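Local atomic coordinates of putative ABC transporter, periplasmic binding protein, amino acid (Neisseria gonorrhoeae, PDB entry 2YLN), a protein that probably binds L-cystine as the solute receptor of an amino-acid ABC transporter, holding it in the cleft between its lobes. Residues G62-Y67 with D106-G111; P69-Y72 with K78-G81; E85-V90 with V98-T103; G111-R116 with Q132-K137; L242-G247 with A253-A258. The protein carries 1 engineered substitution. All blocks are in the same frame, centred on the assembly; numbering follows the deposited sequence.

Contact 1: G62-Y67 with D106-G111; sequences GTEGTY and DSMMAG. With CYS (cysteine), chain C.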
# COMPACT_ATOMS: atom_id res chain seq x y z
N GLY A 62 -6.51 -9.43 -1.26
CA GLY A 62 -7.05 -8.14 -1.58
C GLY A 62 -5.96 -7.15 -2.00
O GLY A 62 -4.90 -7.07 -1.38
N THR A 63 -6.25 -6.43 -3.08
CA THR A 63 -5.35 -5.41 -3.61
C THR A 63 -6.14 -4.47 -4.46
O THR A 63 -7.21 -4.83 -4.96
CB THR A 63 -4.18 -6.12 -4.39
OG1 THR A 63 -3.08 -5.22 -4.55
CG2 THR A 63 -4.59 -6.59 -5.74
N GLU A 64 -5.68 -3.26 -4.67
CA GLU A 64 -6.46 -2.25 -5.41
C GLU A 64 -6.47 -2.45 -6.89
O GLU A 64 -7.51 -2.30 -7.53
CB GLU A 64 -5.98 -0.83 -5.12
CG GLU A 64 -6.27 -0.30 -3.71
CD GLU A 64 -5.73 1.08 -3.53
OE1 GLU A 64 -4.52 1.17 -3.22
OE2 GLU A 64 -6.43 2.07 -3.81
N GLY A 65 -5.29 -2.64 -7.50
CA GLY A 65 -5.19 -2.69 -8.94
C GLY A 65 -5.22 -1.32 -9.61
O GLY A 65 -5.22 -1.28 -10.84
N THR A 66 -5.20 -0.24 -8.83
CA THR A 66 -5.35 1.13 -9.31
C THR A 66 -4.33 2.06 -8.67
O THR A 66 -4.55 3.27 -8.53
CB THR A 66 -6.75 1.61 -9.05
OG1 THR A 66 -6.98 1.56 -7.64
CG2 THR A 66 -7.81 0.78 -9.76
N TYR A 67 -3.15 1.53 -8.28
CA TYR A 67 -2.18 2.25 -7.45
C TYR A 67 -0.76 1.95 -7.93
O TYR A 67 -0.04 1.16 -7.28
CB TYR A 67 -2.40 1.94 -6.00
CG TYR A 67 -1.57 2.67 -4.98
CD1 TYR A 67 -1.27 4.03 -5.07
CD2 TYR A 67 -1.13 2.00 -3.86
CE1 TYR A 67 -0.62 4.69 -4.09
CE2 TYR A 67 -0.48 2.67 -2.82
CZ TYR A 67 -0.27 4.05 -2.93
OH TYR A 67 0.34 4.69 -1.86
N ASP A 106 -11.16 1.96 0.43
CA ASP A 106 -11.96 2.15 1.61
C ASP A 106 -12.77 0.98 2.00
O ASP A 106 -13.38 0.97 3.09
CB ASP A 106 -12.75 3.46 1.51
CG ASP A 106 -11.88 4.73 1.69
OD1 ASP A 106 -10.90 4.67 2.41
OD2 ASP A 106 -12.18 5.74 1.13
N SER A 107 -12.76 -0.09 1.23
CA SER A 107 -13.35 -1.37 1.52
C SER A 107 -12.31 -2.44 1.94
O SER A 107 -12.69 -3.57 2.24
CB SER A 107 -14.15 -1.92 0.35
OG SER A 107 -15.24 -1.06 0.03
N MET A 108 -11.02 -2.10 1.87
CA MET A 108 -9.98 -3.12 1.94
C MET A 108 -9.87 -3.79 3.30
O MET A 108 -9.95 -5.01 3.41
CB MET A 108 -8.65 -2.53 1.51
CG MET A 108 -7.58 -3.58 1.31
SD MET A 108 -7.78 -4.52 -0.25
CE MET A 108 -7.31 -3.23 -1.43
N MET A 109 -9.64 -3.00 4.34
CA MET A 109 -9.41 -3.58 5.66
C MET A 109 -10.71 -4.10 6.25
O MET A 109 -10.70 -5.13 6.91
CB MET A 109 -8.67 -2.60 6.59
CG MET A 109 -7.36 -2.11 6.00
SD MET A 109 -6.25 -3.39 5.29
CE MET A 109 -5.80 -4.31 6.74
N ALA A 110 -11.84 -3.45 5.93
CA ALA A 110 -13.13 -3.99 6.27
C ALA A 110 -13.32 -5.36 5.61
O ALA A 110 -13.88 -6.30 6.20
CB ALA A 110 -14.25 -3.02 5.90
N GLY A 111 -12.93 -5.47 4.37
CA GLY A 111 -13.02 -6.70 3.64
C GLY A 111 -12.20 -7.81 4.26
O GLY A 111 -12.65 -8.96 4.35
N CYS C . -3.88 3.84 -3.05
CA CYS C . -4.83 4.42 -2.07
C CYS C . -4.51 5.92 -1.94
O CYS C . -3.59 6.38 -2.67
CB CYS C . -4.67 3.74 -0.73
SG CYS C . -3.00 4.04 -0.01
OXT CYS C . -5.19 6.53 -1.14

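Contact 2: P69-Y72 with K78-G81; sequences PFTY and KLTG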
# COMPACT_ATOMS: atom_id res chain seq x y z
N PRO A 69 3.20 2.43 -8.41
CA PRO A 69 3.76 1.23 -9.06
C PRO A 69 3.60 -0.04 -8.21
O PRO A 69 4.29 -1.03 -8.42
CB PRO A 69 5.23 1.60 -9.23
CG PRO A 69 5.50 2.33 -7.97
CD PRO A 69 4.26 3.15 -7.71
N PHE A 70 2.68 -0.01 -7.25
CA PHE A 70 2.50 -1.08 -6.27
C PHE A 70 1.53 -2.16 -6.74
O PHE A 70 1.74 -3.36 -6.42
CB PHE A 70 2.04 -0.49 -4.93
CG PHE A 70 3.04 0.43 -4.33
CD1 PHE A 70 4.28 0.01 -3.87
CD2 PHE A 70 2.81 1.80 -4.14
CE1 PHE A 70 5.17 0.84 -3.26
CE2 PHE A 70 3.71 2.64 -3.50
CZ PHE A 70 4.90 2.15 -3.03
N THR A 71 0.40 -1.78 -7.35
CA THR A 71 -0.66 -2.72 -7.66
C THR A 71 -1.49 -2.01 -8.74
O THR A 71 -2.23 -1.07 -8.43
CB THR A 71 -1.46 -3.08 -6.42
OG1 THR A 71 -2.63 -3.80 -6.85
CG2 THR A 71 -1.87 -1.96 -5.55
N TYR A 72 -1.29 -2.43 -9.99
CA TYR A 72 -1.88 -1.69 -11.12
C TYR A 72 -1.96 -2.57 -12.33
O TYR A 72 -1.38 -3.64 -12.34
CB TYR A 72 -1.03 -0.39 -11.41
CG TYR A 72 0.33 -0.63 -12.00
CD1 TYR A 72 1.39 -0.96 -11.19
CD2 TYR A 72 0.53 -0.57 -13.34
CE1 TYR A 72 2.64 -1.17 -11.73
CE2 TYR A 72 1.77 -0.83 -13.90
CZ TYR A 72 2.82 -1.18 -13.09
OH TYR A 72 4.11 -1.40 -13.60
N LYS A 78 -2.54 -6.45 -17.78
CA LYS A 78 -2.01 -7.42 -16.79
C LYS A 78 -1.99 -6.76 -15.41
O LYS A 78 -1.40 -5.69 -15.25
CB LYS A 78 -0.58 -7.93 -17.13
CG LYS A 78 0.06 -8.88 -16.07
CD LYS A 78 1.55 -9.12 -16.31
CE LYS A 78 2.20 -9.85 -15.15
NZ LYS A 78 3.66 -9.93 -15.26
N LEU A 79 -2.53 -7.40 -14.38
CA LEU A 79 -2.31 -6.98 -12.98
C LEU A 79 -0.86 -7.22 -12.60
O LEU A 79 -0.40 -8.36 -12.66
CB LEU A 79 -3.28 -7.67 -12.09
CG LEU A 79 -3.16 -7.27 -10.61
CD1 LEU A 79 -3.63 -5.81 -10.34
CD2 LEU A 79 -3.94 -8.24 -9.73
N THR A 80 -0.19 -6.18 -12.19
CA THR A 80 1.20 -6.22 -11.81
C THR A 80 1.42 -5.16 -10.76
O THR A 80 0.50 -4.75 -10.07
CB THR A 80 2.05 -6.09 -13.05
OG1 THR A 80 3.45 -6.31 -12.75
CG2 THR A 80 1.93 -4.78 -13.74
N GLY A 81 2.68 -4.75 -10.57
CA GLY A 81 3.09 -3.88 -9.49
C GLY A 81 3.88 -4.65 -8.45
O GLY A 81 3.74 -5.85 -8.31

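Contact 3: E85-V90 with V98-T103; sequences EVTRAV and VEFKET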
# COMPACT_ATOMS: atom_id res chain seq x y z
N GLU A 85 3.56 -8.66 -7.57
CA GLU A 85 4.62 -9.56 -7.98
C GLU A 85 5.28 -10.23 -6.77
O GLU A 85 5.62 -11.40 -6.83
CB GLU A 85 5.62 -8.86 -8.89
CG GLU A 85 5.03 -8.32 -10.17
CD GLU A 85 4.34 -9.29 -11.10
OE1 GLU A 85 4.41 -10.53 -10.90
OE2 GLU A 85 3.71 -8.83 -12.06
N VAL A 86 5.46 -9.50 -5.66
CA VAL A 86 5.97 -10.12 -4.46
C VAL A 86 5.01 -11.24 -4.01
O VAL A 86 5.43 -12.33 -3.67
CB VAL A 86 6.16 -9.10 -3.33
CG1 VAL A 86 6.45 -9.78 -2.02
CG2 VAL A 86 7.33 -8.16 -3.64
N THR A 87 3.70 -10.95 -4.03
CA THR A 87 2.72 -11.91 -3.59
C THR A 87 2.72 -13.14 -4.47
O THR A 87 2.63 -14.28 -4.00
CB THR A 87 1.33 -11.27 -3.49
OG1 THR A 87 1.36 -10.21 -2.55
CG2 THR A 87 0.28 -12.29 -3.03
N ARG A 88 2.84 -12.96 -5.80
CA ARG A 88 2.95 -14.10 -6.70
C ARG A 88 4.17 -14.95 -6.34
O ARG A 88 4.10 -16.17 -6.38
CB ARG A 88 2.97 -13.70 -8.17
CG ARG A 88 1.66 -13.19 -8.68
CD ARG A 88 1.75 -12.95 -10.17
NE ARG A 88 0.47 -12.48 -10.73
CZ ARG A 88 0.28 -11.34 -11.38
NH1 ARG A 88 1.23 -10.48 -11.69
NH2 ARG A 88 -0.98 -11.05 -11.74
N ALA A 89 5.29 -14.30 -6.05
CA ALA A 89 6.53 -15.03 -5.73
C ALA A 89 6.35 -15.76 -4.41
O ALA A 89 6.83 -16.90 -4.27
CB ALA A 89 7.68 -14.04 -5.70
N VAL A 90 5.69 -15.15 -3.41
CA VAL A 90 5.39 -15.82 -2.15
C VAL A 90 4.54 -17.05 -2.44
O VAL A 90 4.78 -18.14 -1.86
CB VAL A 90 4.73 -14.86 -1.17
CG1 VAL A 90 4.10 -15.60 -0.00
CG2 VAL A 90 5.72 -13.80 -0.69
N VAL A 98 -2.89 -18.53 -6.05
CA VAL A 98 -3.30 -17.20 -5.59
C VAL A 98 -4.29 -16.58 -6.49
O VAL A 98 -4.16 -16.63 -7.71
CB VAL A 98 -2.09 -16.32 -5.34
CG1 VAL A 98 -1.29 -16.03 -6.58
CG2 VAL A 98 -2.42 -15.07 -4.67
N GLU A 99 -5.30 -15.94 -5.90
CA GLU A 99 -6.33 -15.17 -6.62
C GLU A 99 -6.35 -13.74 -6.03
O GLU A 99 -6.48 -13.62 -4.82
CB GLU A 99 -7.67 -15.81 -6.49
CG GLU A 99 -7.81 -17.14 -7.22
CD GLU A 99 -7.79 -17.00 -8.66
OE1 GLU A 99 -8.46 -16.16 -9.19
OE2 GLU A 99 -7.24 -17.93 -9.31
N PHE A 100 -6.27 -12.75 -6.88
CA PHE A 100 -6.35 -11.37 -6.44
C PHE A 100 -7.77 -10.84 -6.61
O PHE A 100 -8.39 -10.98 -7.66
CB PHE A 100 -5.39 -10.51 -7.26
CG PHE A 100 -3.96 -10.82 -7.00
CD1 PHE A 100 -3.28 -10.31 -5.91
CD2 PHE A 100 -3.23 -11.66 -7.84
CE1 PHE A 100 -1.96 -10.58 -5.67
CE2 PHE A 100 -1.92 -12.01 -7.59
CZ PHE A 100 -1.26 -11.45 -6.51
N LYS A 101 -8.29 -10.25 -5.55
CA LYS A 101 -9.65 -9.71 -5.44
C LYS A 101 -9.52 -8.17 -5.45
O LYS A 101 -9.22 -7.58 -4.41
CB LYS A 101 -10.32 -10.25 -4.15
CG LYS A 101 -10.71 -11.74 -4.35
CD LYS A 101 -11.70 -12.26 -3.33
CE LYS A 101 -13.18 -11.62 -3.46
NZ LYS A 101 -14.05 -11.92 -4.68
N GLU A 102 -9.71 -7.56 -6.62
CA GLU A 102 -9.49 -6.15 -6.71
C GLU A 102 -10.58 -5.43 -5.93
O GLU A 102 -11.78 -5.69 -6.07
CB GLU A 102 -9.36 -5.67 -8.14
CG GLU A 102 -8.14 -6.30 -8.80
CD GLU A 102 -7.85 -5.90 -10.20
OE1 GLU A 102 -7.88 -4.76 -10.52
OE2 GLU A 102 -7.53 -6.79 -10.98
N THR A 103 -10.14 -4.49 -5.11
CA THR A 103 -10.99 -3.91 -4.05
C THR A 103 -10.70 -2.43 -3.90
O THR A 103 -9.53 -2.05 -3.81
CB THR A 103 -10.79 -4.67 -2.76
OG1 THR A 103 -11.09 -6.06 -2.97
CG2 THR A 103 -11.63 -4.14 -1.62

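Contact 4: G111-R116 with Q132-K137; sequences GLKAGR and QATFDK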
# COMPACT_ATOMS: atom_id res chain seq x y z
N GLY A 111 -12.93 -5.47 4.37
CA GLY A 111 -13.02 -6.70 3.64
C GLY A 111 -12.20 -7.81 4.26
O GLY A 111 -12.65 -8.96 4.35
N LEU A 112 -10.99 -7.50 4.70
CA LEU A 112 -10.16 -8.49 5.34
C LEU A 112 -10.87 -9.01 6.59
O LEU A 112 -10.97 -10.21 6.80
CB LEU A 112 -8.78 -7.90 5.68
CG LEU A 112 -7.80 -8.90 6.32
CD1 LEU A 112 -7.57 -10.10 5.46
CD2 LEU A 112 -6.51 -8.19 6.64
N LYS A 113 -11.38 -8.10 7.41
CA LYS A 113 -12.06 -8.42 8.60
C LYS A 113 -13.36 -9.26 8.37
O LYS A 113 -13.75 -10.07 9.21
CB LYS A 113 -12.35 -7.11 9.39
CG LYS A 113 -12.88 -7.35 10.78
CD LYS A 113 -12.90 -5.95 11.60
CE LYS A 113 -13.39 -6.04 12.96
NZ LYS A 113 -14.72 -6.03 12.52
N ALA A 114 -14.04 -9.03 7.26
CA ALA A 114 -15.31 -9.67 6.91
C ALA A 114 -15.10 -10.84 6.02
O ALA A 114 -16.08 -11.44 5.60
CB ALA A 114 -16.25 -8.64 6.26
N GLY A 115 -13.89 -11.26 5.74
CA GLY A 115 -13.68 -12.48 4.89
C GLY A 115 -13.74 -12.34 3.42
O GLY A 115 -13.99 -13.37 2.75
N ARG A 116 -13.67 -11.15 2.90
CA ARG A 116 -13.64 -10.93 1.45
C ARG A 116 -12.43 -11.64 0.87
O ARG A 116 -12.45 -12.03 -0.28
CB ARG A 116 -13.66 -9.47 1.11
CG ARG A 116 -13.70 -9.07 -0.41
CD ARG A 116 -13.84 -7.57 -0.62
NE ARG A 116 -13.56 -7.14 -1.99
CZ ARG A 116 -14.46 -7.24 -2.97
NH1 ARG A 116 -15.67 -7.70 -2.76
NH2 ARG A 116 -14.14 -6.77 -4.20
N GLN A 132 -3.36 -2.61 14.83
CA GLN A 132 -2.48 -3.39 15.73
C GLN A 132 -3.27 -4.38 16.56
O GLN A 132 -2.77 -5.47 16.83
CB GLN A 132 -1.70 -2.42 16.63
CG GLN A 132 -0.73 -1.58 15.90
CD GLN A 132 -0.20 -0.37 16.63
OE1 GLN A 132 -0.47 -0.19 17.78
NE2 GLN A 132 0.47 0.50 15.95
N ALA A 133 -4.50 -4.03 16.92
CA ALA A 133 -5.31 -4.90 17.75
C ALA A 133 -6.00 -5.99 16.95
O ALA A 133 -6.51 -6.97 17.56
CB ALA A 133 -6.39 -4.04 18.45
N THR A 134 -6.13 -5.83 15.63
CA THR A 134 -6.98 -6.66 14.84
C THR A 134 -6.23 -7.60 13.90
O THR A 134 -6.70 -8.72 13.64
CB THR A 134 -7.93 -5.77 13.98
OG1 THR A 134 -8.66 -4.91 14.86
CG2 THR A 134 -8.92 -6.58 13.18
N PHE A 135 -5.08 -7.16 13.39
CA PHE A 135 -4.39 -7.84 12.32
C PHE A 135 -2.96 -8.19 12.71
O PHE A 135 -2.39 -7.56 13.60
CB PHE A 135 -4.34 -7.03 11.05
CG PHE A 135 -5.70 -6.56 10.57
CD1 PHE A 135 -6.66 -7.48 10.14
CD2 PHE A 135 -6.02 -5.23 10.52
CE1 PHE A 135 -7.93 -7.07 9.67
CE2 PHE A 135 -7.26 -4.80 10.11
CZ PHE A 135 -8.18 -5.71 9.68
N ASP A 136 -2.39 -9.19 12.03
CA ASP A 136 -0.98 -9.44 12.06
C ASP A 136 -0.40 -9.15 10.68
O ASP A 136 -1.07 -9.18 9.65
CB ASP A 136 -0.70 -10.93 12.38
CG ASP A 136 -0.99 -11.30 13.80
OD1 ASP A 136 -0.81 -10.44 14.68
OD2 ASP A 136 -1.39 -12.43 14.04
N LYS A 137 0.89 -8.79 10.66
CA LYS A 137 1.64 -8.45 9.46
C LYS A 137 2.85 -9.37 9.37
O LYS A 137 3.55 -9.62 10.34
CB LYS A 137 2.11 -6.99 9.56
CG LYS A 137 2.84 -6.47 8.38
CD LYS A 137 3.42 -5.06 8.64
CE LYS A 137 4.66 -5.07 9.52
NZ LYS A 137 5.24 -3.71 9.73

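Contact 5: L242-G247 with A253-A258; sequences LIVNKG and AKFSTA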
# COMPACT_ATOMS: atom_id res chain seq x y z
N LEU A 242 2.39 -8.58 4.18
CA LEU A 242 1.12 -9.24 3.98
C LEU A 242 0.32 -9.18 5.27
O LEU A 242 0.85 -9.47 6.37
CB LEU A 242 1.31 -10.69 3.56
CG LEU A 242 2.00 -10.86 2.18
CD1 LEU A 242 2.30 -12.33 1.94
CD2 LEU A 242 1.17 -10.26 1.07
N ILE A 243 -0.95 -8.76 5.22
CA ILE A 243 -1.78 -8.56 6.39
C ILE A 243 -2.85 -9.66 6.45
O ILE A 243 -3.50 -9.94 5.45
CB ILE A 243 -2.49 -7.19 6.36
CG1 ILE A 243 -1.56 -6.03 5.96
CG2 ILE A 243 -3.18 -6.93 7.68
CD1 ILE A 243 -0.41 -5.82 6.93
N VAL A 244 -2.97 -10.26 7.62
CA VAL A 244 -4.03 -11.24 7.87
C VAL A 244 -4.75 -10.92 9.14
O VAL A 244 -4.33 -10.11 9.98
CB VAL A 244 -3.49 -12.68 7.94
CG1 VAL A 244 -2.85 -13.15 6.64
CG2 VAL A 244 -2.46 -12.83 9.07
N ASN A 245 -5.91 -11.55 9.30
CA ASN A 245 -6.57 -11.54 10.58
C ASN A 245 -5.71 -12.18 11.63
O ASN A 245 -5.03 -13.19 11.34
CB ASN A 245 -7.93 -12.27 10.52
CG ASN A 245 -8.95 -11.48 9.81
OD1 ASN A 245 -9.43 -10.53 10.38
ND2 ASN A 245 -9.25 -11.79 8.55
N LYS A 246 -5.78 -11.71 12.88
CA LYS A 246 -5.23 -12.48 14.03
C LYS A 246 -5.91 -13.85 14.07
O LYS A 246 -7.01 -14.07 13.53
CB LYS A 246 -5.39 -11.67 15.32
CG LYS A 246 -4.46 -10.46 15.33
CD LYS A 246 -4.51 -9.61 16.59
CE LYS A 246 -3.43 -8.53 16.56
NZ LYS A 246 -2.06 -9.11 16.90
N GLY A 247 -5.21 -14.78 14.70
CA GLY A 247 -5.64 -16.17 14.75
C GLY A 247 -5.06 -17.06 13.67
O GLY A 247 -5.49 -18.20 13.49
N ALA A 253 3.82 -17.14 9.83
CA ALA A 253 5.20 -17.67 9.80
C ALA A 253 5.54 -18.18 8.43
O ALA A 253 6.68 -17.97 7.97
CB ALA A 253 5.35 -18.78 10.86
N LYS A 254 4.62 -18.85 7.73
CA LYS A 254 4.89 -19.32 6.36
C LYS A 254 5.13 -18.14 5.41
O LYS A 254 6.07 -18.14 4.61
CB LYS A 254 3.72 -20.19 5.86
CG LYS A 254 3.57 -21.49 6.61
CD LYS A 254 4.63 -22.45 6.27
CE LYS A 254 4.58 -23.75 7.05
NZ LYS A 254 5.37 -24.77 6.33
N PHE A 255 4.30 -17.09 5.49
CA PHE A 255 4.49 -15.92 4.68
C PHE A 255 5.84 -15.28 4.97
O PHE A 255 6.54 -14.92 4.00
CB PHE A 255 3.37 -14.91 4.90
CG PHE A 255 2.00 -15.32 4.35
CD1 PHE A 255 1.80 -16.00 3.20
CD2 PHE A 255 0.89 -14.96 5.04
CE1 PHE A 255 0.54 -16.29 2.78
CE2 PHE A 255 -0.36 -15.25 4.59
CZ PHE A 255 -0.52 -15.94 3.45
N SER A 256 6.20 -15.09 6.23
CA SER A 256 7.44 -14.46 6.55
C SER A 256 8.63 -15.27 6.11
O SER A 256 9.63 -14.70 5.65
CB SER A 256 7.51 -14.21 8.03
OG SER A 256 6.53 -13.23 8.40
N THR A 257 8.55 -16.59 6.23
CA THR A 257 9.64 -17.46 5.78
C THR A 257 9.84 -17.29 4.28
O THR A 257 10.98 -17.14 3.83
CB THR A 257 9.33 -18.91 6.16
OG1 THR A 257 9.29 -19.07 7.57
CG2 THR A 257 10.39 -19.89 5.65
N ALA A 258 8.77 -17.28 3.49
CA ALA A 258 8.87 -17.09 2.08
C ALA A 258 9.50 -15.72 1.76
O ALA A 258 10.35 -15.61 0.87
CB ALA A 258 7.50 -17.25 1.41

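Contact 1: G62-Y67 with D106-G111
Met108, near the start of helix 108-114, makes a buried apolar contact with the backbone of Gly62, Thr63 and Glu64, where strand 58-63 ends beside the ligand cleft. The sulfur does the first part of the packing, with Met108 SD 3.6 Å from Gly62 C. Met108 CE, the methyl, carries on along the chain and lies 3.5 Å from Thr63 C. Bends at chi2 and chi3 (75° and 72°) fold the thioether into this course. Beyond the backbone, Met108 CE also reaches Glu64 CG at 3.9 Å, and the two side chains cross at roughly a right angle.

Glu64 extends past Met108 into the pocket. Glu64 OE1 accepts a 2.8 Å hydrogen bond from N of the bound cysteine, while the bond from the same N to OE2 is weak. That nitrogen also lies over the centre of one face of the Tyr67 ring, 3.1 Å above its plane. Asn122 and Thr71, hydrogen-bonded to Glu64 N and Thr63 OG1 respectively, hold the strand end from outside. The Glu64 carboxylate and the Tyr67 face would together suit the ligand's ammonium, while Met108 packs against the backbone and the aliphatic part of Glu64.

Contact 2: P69-Y72 with K78-G81
Tyr72 and Thr80 form an antiparallel hydrogen-bonded pair that ties strand 71-73 to strand 79-80, and each residue satisfies the other's backbone. Tyr72 N donates to Thr80 O at 2.9 Å, from above the carbonyl plane and not along a lone pair. The return bond, Thr80 N to Tyr72 O at 2.8 Å, meets its carbonyl almost head-on, with a C=O...N angle of 175°. Both carbonyls take softer contacts as well: Thr71 CA lies 3.4 Å from Thr80 O, and Leu79 CA lies 3.5 Å from Tyr72 O, both as CA-H...O contacts.

The polar side-chain atoms look elsewhere. Thr71 OG1 is hydrogen-bonded to Thr63 OG1 and Gly65 N, and Thr80 OG1 to Glu85 OE2. Leu79 O takes a bond from Arg88 NH1 of helix 82-94.

Side chains of the pair lie next to one another and point the same way. Because Thr80 OG1 is anti to its own backbone N, facing Glu85, the methyl Thr80 CG2 is left to pack over one face of the Tyr72 ring, 4.1 Å from the centroid and 23° off the normal, a CH-pi contact. On the CD1-CE1 side of the ring, Tyr72 CE1 comes within 3.5 Å of Gly81 CA, where the backbone of Gly81 also passes close to that of Phe70. Gly81 is the N-cap residue of helix 82-94, so this is a short beta hairpin, made of the middle strand and one edge strand of a small three-stranded antiparallel sheet, leading directly into a helix.

Contact 3: E85-V90 with V98-T103
Helix 85-90, through Thr87 and Arg88, runs nearly antiparallel to strand 98-102, which presents Val98 and Phe100, with the axes 9.5 Å apart and 154° between their directions. Phe100 is the centre of the packing. Phe100 CE1 lies 3.9 Å from Thr87 CG2, and the two side chains slide past each other in opposite directions. The threonine is turned with OG1 beside its backbone N (chi1 -61°), where OG1 is hydrogen-bonded to Asp83 O one turn back; the methyl is thereby left for the apolar side. Thr87 CG2 also touches Val98 CG2 at 4.2 Å, and Val98 CG2 in turn lies over one face of the Phe100 ring, displaced toward its margin.

From the helix's more exposed flank Arg88 comes in across the ring edge: Arg88 CG sits near the ring plane, 3.9 Å from Phe100 CE2. The chain is extended from CG to NE, and the guanidinium stands 81° to the ring, so it makes no stack. Arg88 NH1, besides its bond to Leu79, forms a salt bridge with Glu85 OE2 at 3.0 Å and a weak bond to Glu85 OE1.

Strand 58-63, the parallel neighbour of 97-102, adds Val61, which Thr87, Val98 and Phe100 touch, and Thr63, which Phe100 touches; helix 82-94 thus belongs to a beta-alpha-beta crossover. The chemistry separates cleanly: the threonine methyl and the Phe100 ring pack helix to sheet, with Arg88 CG at the ring edge, while the arginine keeps its charge paired with Glu85 at the more exposed flank.

Contact 4: G111-R116 with Q132-K137
Leu112 and Phe135 join helix 108-114, which ends in a Schellman motif, to the start of strand 135-137, where the chain leaves helix 129-134. The apolar part is carried by these two side chains, which come from opposite directions. Leu112 CD2 approaches Phe135 CE1 at 3.5 Å and lies 3.6 Å from Phe135 CD1, obliquely to the ring. With CG anti to its backbone N (chi1 -178°), the leucine reaches out from the helix toward the strand. Ile243 of strand 238-245 touches both residues and continues the same core. Lys113 adds a looser, more exposed contact, Lys113 CD being 4.3 Å from Thr134 CG2, and its backbone N lies near the plane of the Phe135 ring, at the edge.

Backbone hydrogen bonds shape the helix end. Arg116 N donates to Gly111 O at 2.8 Å and Gly115 N to Leu112 O at 3.3 Å; Gly115 makes the turn with a phi of 83°. Leu112 O also accepts from Asn245 ND2, which links the helix end to strand 238-245.

On the other segment, Thr134 OG1 is hydrogen-bonded to Glu130 O of its own helix, while Asp136 pairs with Lys246. The methyl of the same threonine makes a neighbouring contact along the chain: Thr134 CG2 sits over the centre of one face of the Phe135 ring, 3.6 Å above its plane.

Contact 5: L242-G247 with A253-A258
The ring of Phe255 receives Leu242 on one face and Val244 at its edge. Leu242 CD1 stands 3.8 Å above the plane of the Phe255 ring, displaced toward the rim, and 4.2 Å from the centroid, 24° off the normal: a CH-pi contact. The nearest ring atom to Leu242 CD1 is Phe255 CG at 3.9 Å, so the methyl sits toward the root of the ring and not its far end. At the far end, Val244 CG1 meets Phe255 CE2 at 3.8 Å, near the ring plane. The leucine crosses the phenylalanine at about a right angle, whereas the valine approaches it more obliquely.

Leu242 and Val244 are two apart on strand 238-245 and both direct their side chains to the helix, as alternation in a strand requires; the intervening Ile243 points away from the helix. Phe255 CG is anti to its own carbonyl carbon (chi1 -70°), which carries the ring from helix 249-264 to the strand, one face to Leu242 and its edge to Val244.

Val90 and Leu94 of helix 82-94 also touch the ring, so it is packed by that helix as well as by the strand. The two strand residues reach different neighbours beyond it: Leu242 meets Thr87 of helix 82-94, and Val244 meets Leu49 of helix 49-55. Between helix 249-264 and the strand the contact is purely apolar. It rests on methyls against an aromatic face and edge, with no polar link between the two segments.

How the contacts relate
From the N terminus, contact 1 opens at residues 62-67 and closes at 106-111, bringing strand 58-63 to helix 108-114 at the cleft. Contacts 2 and 3 both fall within that long loop, one after the other: first the hairpin, then helix 82-94 against strand 97-102. The hairpin is hydrogen-bonded to helix 82-94. Contact 4 follows in series, starting at Gly111, which it shares with contact 1. Contact 5 comes last, and no two loops cross. Contacts 4 and 5 adjoin through the paired strands 135-137 and 238-245, whereas Val90 packs contact 3 against contact 5. Contacts 1, 3, 4 and 5 all reach the same mixed sheet.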